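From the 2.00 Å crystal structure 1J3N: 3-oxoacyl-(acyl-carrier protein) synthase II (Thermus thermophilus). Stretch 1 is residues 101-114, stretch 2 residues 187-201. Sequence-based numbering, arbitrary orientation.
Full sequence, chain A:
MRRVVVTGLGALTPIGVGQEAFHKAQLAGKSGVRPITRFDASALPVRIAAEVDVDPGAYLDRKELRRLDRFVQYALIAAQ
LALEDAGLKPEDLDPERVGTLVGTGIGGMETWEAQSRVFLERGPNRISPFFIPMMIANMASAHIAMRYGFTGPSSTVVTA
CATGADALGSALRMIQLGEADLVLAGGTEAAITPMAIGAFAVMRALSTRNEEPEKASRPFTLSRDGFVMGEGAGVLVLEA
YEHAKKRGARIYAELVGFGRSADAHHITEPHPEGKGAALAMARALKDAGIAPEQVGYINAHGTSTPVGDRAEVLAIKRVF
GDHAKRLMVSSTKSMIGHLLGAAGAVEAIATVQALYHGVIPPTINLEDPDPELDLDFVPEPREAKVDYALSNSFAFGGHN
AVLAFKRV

Stretch 1 101-114: LVGTGIGGMETWEA
Stretch 2, residues 187-201: GTEAAITPMAIGAFA

Two strand-loop-helix segments, whose touching residues are at least 80 positions apart in sequence, bury 704 Å² between them; the strands run parallel, axes 32° apart, and the helices cross at 102° with axes 10.1 Å apart. Val102 (chi1 t, phi/psi -111/115) lays CG1 4.0 Å from Gly187 CA. Gly103 and Gly187 form a parallel bridge, CA to CA 4.6 Å, where Gly103 O accepts from Thr188 N at 2.9 Å and lies 3.2 Å from Gly187 CA. Thr104, extended at -155/158 with chi1 t, points sideways; its OG1 donates to Thr188 O at 2.9 Å and accepts from Gly107 N at 3.2 Å, using both capacities of the hydroxyl.

The chain then turns around the buried carboxylate of Glu189 (chi1 t, chi2 p, chi3 74°): Gly105 N donates to Glu189 OE1 at 2.8 Å and Ile106 N to Glu189 OE2 at 3.0 Å. A CB on Gly105 would come 2.8 Å from Glu189 OE1, a clash. Ile106 (m, t) puts CD1 3.9 Å from Ala191 CB and 4.4 Å from Phe200 CE2, at the ring edge. Gly107, at 86/-142, suits glycine, since a CB would jam against the preceding carbonyl; a water links Gly107 O (2.7 Å), Glu189 OE2 (2.5 Å) and Ala190 N (2.7 Å).

Gly108 occupies the N-cap position before helix 109-114. Buried Met109 (t, p, chi3 -128°) points toward stretch 2, and its long unbranched side chain reaches two neighbours, with CG 4.0 Å from Ala196 CB and CE 3.8 Å from Met195 CG. Glu110 (m, t) packs CG 3.8 Å from Thr193 CG2. Glu113 (m, t, chi3 -176°) reaches the start of helix 194-201, where OE1 accepts from Thr193 OG1 at 2.8 Å and Met195 N at 2.9 Å. Thr193 (chi1 p), the N-cap, also accepts weakly through OG1 from Ala196 N at 3.4 Å.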

# COMPACT_ATOMS: atom_id res chain seq x y z
N LEU A 101 8.85 5.84 -1.18
CA LEU A 101 7.98 4.76 -0.73
C LEU A 101 7.80 4.83 0.79
O LEU A 101 8.43 4.09 1.54
CB LEU A 101 8.56 3.40 -1.12
CG LEU A 101 7.56 2.35 -1.64
CD1 LEU A 101 8.29 1.04 -1.91
CD2 LEU A 101 6.44 2.14 -0.64
N VAL A 102 6.93 5.74 1.23
CA VAL A 102 6.66 5.90 2.65
C VAL A 102 5.23 5.43 2.87
O VAL A 102 4.28 6.00 2.33
CB VAL A 102 6.80 7.36 3.08
CG1 VAL A 102 6.56 7.50 4.58
CG2 VAL A 102 8.21 7.85 2.74
N GLY A 103 5.08 4.35 3.63
CA GLY A 103 3.76 3.82 3.88
C GLY A 103 3.14 4.35 5.16
O GLY A 103 3.78 5.11 5.90
N THR A 104 1.90 3.96 5.40
CA THR A 104 1.18 4.37 6.60
C THR A 104 0.13 3.29 6.83
O THR A 104 -0.23 2.57 5.91
CB THR A 104 0.49 5.74 6.40
OG1 THR A 104 -0.17 6.13 7.60
CG2 THR A 104 -0.52 5.67 5.26
N GLY A 105 -0.36 3.16 8.06
CA GLY A 105 -1.36 2.15 8.32
C GLY A 105 -2.78 2.67 8.22
O GLY A 105 -3.67 1.97 7.72
N ILE A 106 -2.99 3.90 8.68
CA ILE A 106 -4.31 4.53 8.70
C ILE A 106 -4.44 5.78 7.82
O ILE A 106 -5.52 6.07 7.30
CB ILE A 106 -4.68 4.91 10.16
CG1 ILE A 106 -4.82 3.64 11.00
CG2 ILE A 106 -5.95 5.74 10.20
CD1 ILE A 106 -5.28 3.90 12.42
N GLY A 107 -3.36 6.54 7.67
CA GLY A 107 -3.41 7.74 6.86
C GLY A 107 -3.90 8.95 7.64
O GLY A 107 -3.58 9.10 8.81
N GLY A 108 -4.69 9.80 7.00
CA GLY A 108 -5.17 11.02 7.64
C GLY A 108 -6.27 10.88 8.69
O GLY A 108 -7.39 11.34 8.48
N MET A 109 -5.93 10.29 9.82
CA MET A 109 -6.87 10.08 10.91
C MET A 109 -7.54 11.38 11.41
O MET A 109 -8.75 11.43 11.60
CB MET A 109 -6.16 9.38 12.07
CG MET A 109 -7.08 8.78 13.12
SD MET A 109 -8.17 7.49 12.47
CE MET A 109 -9.75 8.10 13.08
N GLU A 110 -6.75 12.44 11.63
CA GLU A 110 -7.33 13.70 12.10
C GLU A 110 -8.28 14.28 11.05
O GLU A 110 -9.35 14.80 11.38
CB GLU A 110 -6.24 14.73 12.42
CG GLU A 110 -5.31 14.36 13.56
CD GLU A 110 -4.46 15.54 14.03
OE1 GLU A 110 -4.10 16.41 13.20
OE2 GLU A 110 -4.13 15.59 15.22
N THR A 111 -7.88 14.19 9.79
CA THR A 111 -8.68 14.70 8.69
C THR A 111 -10.00 13.95 8.60
O THR A 111 -11.06 14.53 8.34
CB THR A 111 -7.92 14.59 7.34
OG1 THR A 111 -6.78 15.44 7.36
CG2 THR A 111 -8.83 14.99 6.17
N TRP A 112 -9.95 12.64 8.84
CA TRP A 112 -11.15 11.83 8.80
C TRP A 112 -12.16 12.30 9.84
O TRP A 112 -13.36 12.38 9.56
CB TRP A 112 -10.81 10.35 9.05
CG TRP A 112 -10.59 9.54 7.79
CD1 TRP A 112 -9.41 9.01 7.35
CD2 TRP A 112 -11.60 9.12 6.86
NE1 TRP A 112 -9.62 8.27 6.20
CE2 TRP A 112 -10.95 8.32 5.88
CE3 TRP A 112 -12.98 9.33 6.76
CZ2 TRP A 112 -11.65 7.73 4.81
CZ3 TRP A 112 -13.67 8.74 5.70
CH2 TRP A 112 -13.00 7.95 4.74
N GLU A 113 -11.68 12.63 11.04
CA GLU A 113 -12.58 13.10 12.10
C GLU A 113 -13.12 14.49 11.81
O GLU A 113 -14.31 14.75 12.01
CB GLU A 113 -11.85 13.12 13.45
CG GLU A 113 -11.41 11.74 13.94
CD GLU A 113 -10.93 11.76 15.37
OE1 GLU A 113 -10.47 10.71 15.87
OE2 GLU A 113 -11.00 12.83 16.01
N ALA A 114 -12.26 15.37 11.32
CA ALA A 114 -12.65 16.74 11.01
C ALA A 114 -13.69 16.81 9.89
O ALA A 114 -14.73 17.44 10.04
CB ALA A 114 -11.43 17.57 10.64
N GLY A 187 7.96 4.67 7.06
CA GLY A 187 6.55 4.73 7.41
C GLY A 187 6.21 5.90 8.31
O GLY A 187 7.07 6.44 9.01
N THR A 188 4.95 6.30 8.27
CA THR A 188 4.48 7.39 9.09
C THR A 188 3.11 7.05 9.65
O THR A 188 2.33 6.34 9.02
CB THR A 188 4.37 8.70 8.28
OG1 THR A 188 3.89 9.75 9.13
CG2 THR A 188 3.42 8.53 7.11
N GLU A 189 2.82 7.54 10.86
CA GLU A 189 1.53 7.31 11.48
C GLU A 189 1.21 8.47 12.40
O GLU A 189 2.08 8.93 13.14
CB GLU A 189 1.53 6.02 12.29
CG GLU A 189 0.14 5.45 12.45
CD GLU A 189 -0.37 4.84 11.16
OE1 GLU A 189 0.11 3.74 10.81
OE2 GLU A 189 -1.24 5.46 10.50
N ALA A 190 -0.03 8.94 12.34
CA ALA A 190 -0.50 10.05 13.18
C ALA A 190 -1.92 9.72 13.62
O ALA A 190 -2.87 10.40 13.24
CB ALA A 190 -0.48 11.35 12.38
N ALA A 191 -2.06 8.67 14.42
CA ALA A 191 -3.37 8.23 14.87
C ALA A 191 -3.70 8.45 16.35
O ALA A 191 -4.58 7.78 16.91
CB ALA A 191 -3.56 6.76 14.51
N ILE A 192 -3.01 9.38 16.99
CA ILE A 192 -3.32 9.67 18.39
C ILE A 192 -4.51 10.62 18.33
O ILE A 192 -4.36 11.85 18.39
CB ILE A 192 -2.13 10.33 19.12
CG1 ILE A 192 -0.96 9.33 19.18
CG2 ILE A 192 -2.54 10.75 20.53
CD1 ILE A 192 0.25 9.81 19.99
N THR A 193 -5.69 10.03 18.16
CA THR A 193 -6.93 10.79 18.08
C THR A 193 -8.01 10.08 18.90
O THR A 193 -7.88 8.89 19.25
CB THR A 193 -7.40 10.95 16.61
OG1 THR A 193 -7.88 9.70 16.10
CG2 THR A 193 -6.26 11.43 15.74
N PRO A 194 -9.09 10.79 19.24
CA PRO A 194 -10.18 10.21 20.04
C PRO A 194 -10.74 8.93 19.44
O PRO A 194 -10.91 7.92 20.13
CB PRO A 194 -11.23 11.32 20.06
CG PRO A 194 -10.41 12.58 19.92
CD PRO A 194 -9.35 12.21 18.93
N MET A 195 -11.02 8.97 18.14
CA MET A 195 -11.60 7.83 17.44
C MET A 195 -10.70 6.62 17.27
O MET A 195 -11.18 5.49 17.30
CB MET A 195 -12.12 8.27 16.07
CG MET A 195 -12.69 7.13 15.23
SD MET A 195 -13.59 7.77 13.81
CE MET A 195 -14.78 6.46 13.57
N ALA A 196 -9.40 6.84 17.09
CA ALA A 196 -8.46 5.73 16.91
C ALA A 196 -8.12 5.05 18.23
O ALA A 196 -8.10 3.82 18.32
CB ALA A 196 -7.20 6.22 16.24
N ILE A 197 -7.81 5.84 19.25
CA ILE A 197 -7.49 5.26 20.54
C ILE A 197 -8.77 4.64 21.09
O ILE A 197 -8.74 3.62 21.78
CB ILE A 197 -6.94 6.32 21.51
CG1 ILE A 197 -5.59 6.82 20.98
CG2 ILE A 197 -6.78 5.73 22.92
CD1 ILE A 197 -4.84 7.75 21.91
N GLY A 198 -9.90 5.25 20.76
CA GLY A 198 -11.17 4.71 21.22
C GLY A 198 -11.41 3.35 20.59
O GLY A 198 -11.80 2.40 21.27
N ALA A 199 -11.18 3.26 19.29
CA ALA A 199 -11.36 2.02 18.53
C ALA A 199 -10.46 0.89 19.03
O ALA A 199 -10.92 -0.25 19.20
CB ALA A 199 -11.10 2.28 17.06
N PHE A 200 -9.19 1.19 19.26
CA PHE A 200 -8.25 0.18 19.75
C PHE A 200 -8.56 -0.17 21.21
O PHE A 200 -8.24 -1.26 21.67
CB PHE A 200 -6.81 0.68 19.63
CG PHE A 200 -6.23 0.54 18.25
CD1 PHE A 200 -5.85 -0.71 17.76
CD2 PHE A 200 -6.06 1.66 17.43
CE1 PHE A 200 -5.31 -0.85 16.48
CE2 PHE A 200 -5.51 1.53 16.15
CZ PHE A 200 -5.14 0.27 15.68
N ALA A 201 -9.19 0.76 21.92
CA ALA A 201 -9.55 0.54 23.31
C ALA A 201 -10.76 -0.40 23.40
O ALA A 201 -10.77 -1.33 24.21
CB ALA A 201 -9.88 1.86 23.99
O HOH W 1 -1.80 7.90 10.52
O HOH W 2 -2.94 13.61 16.78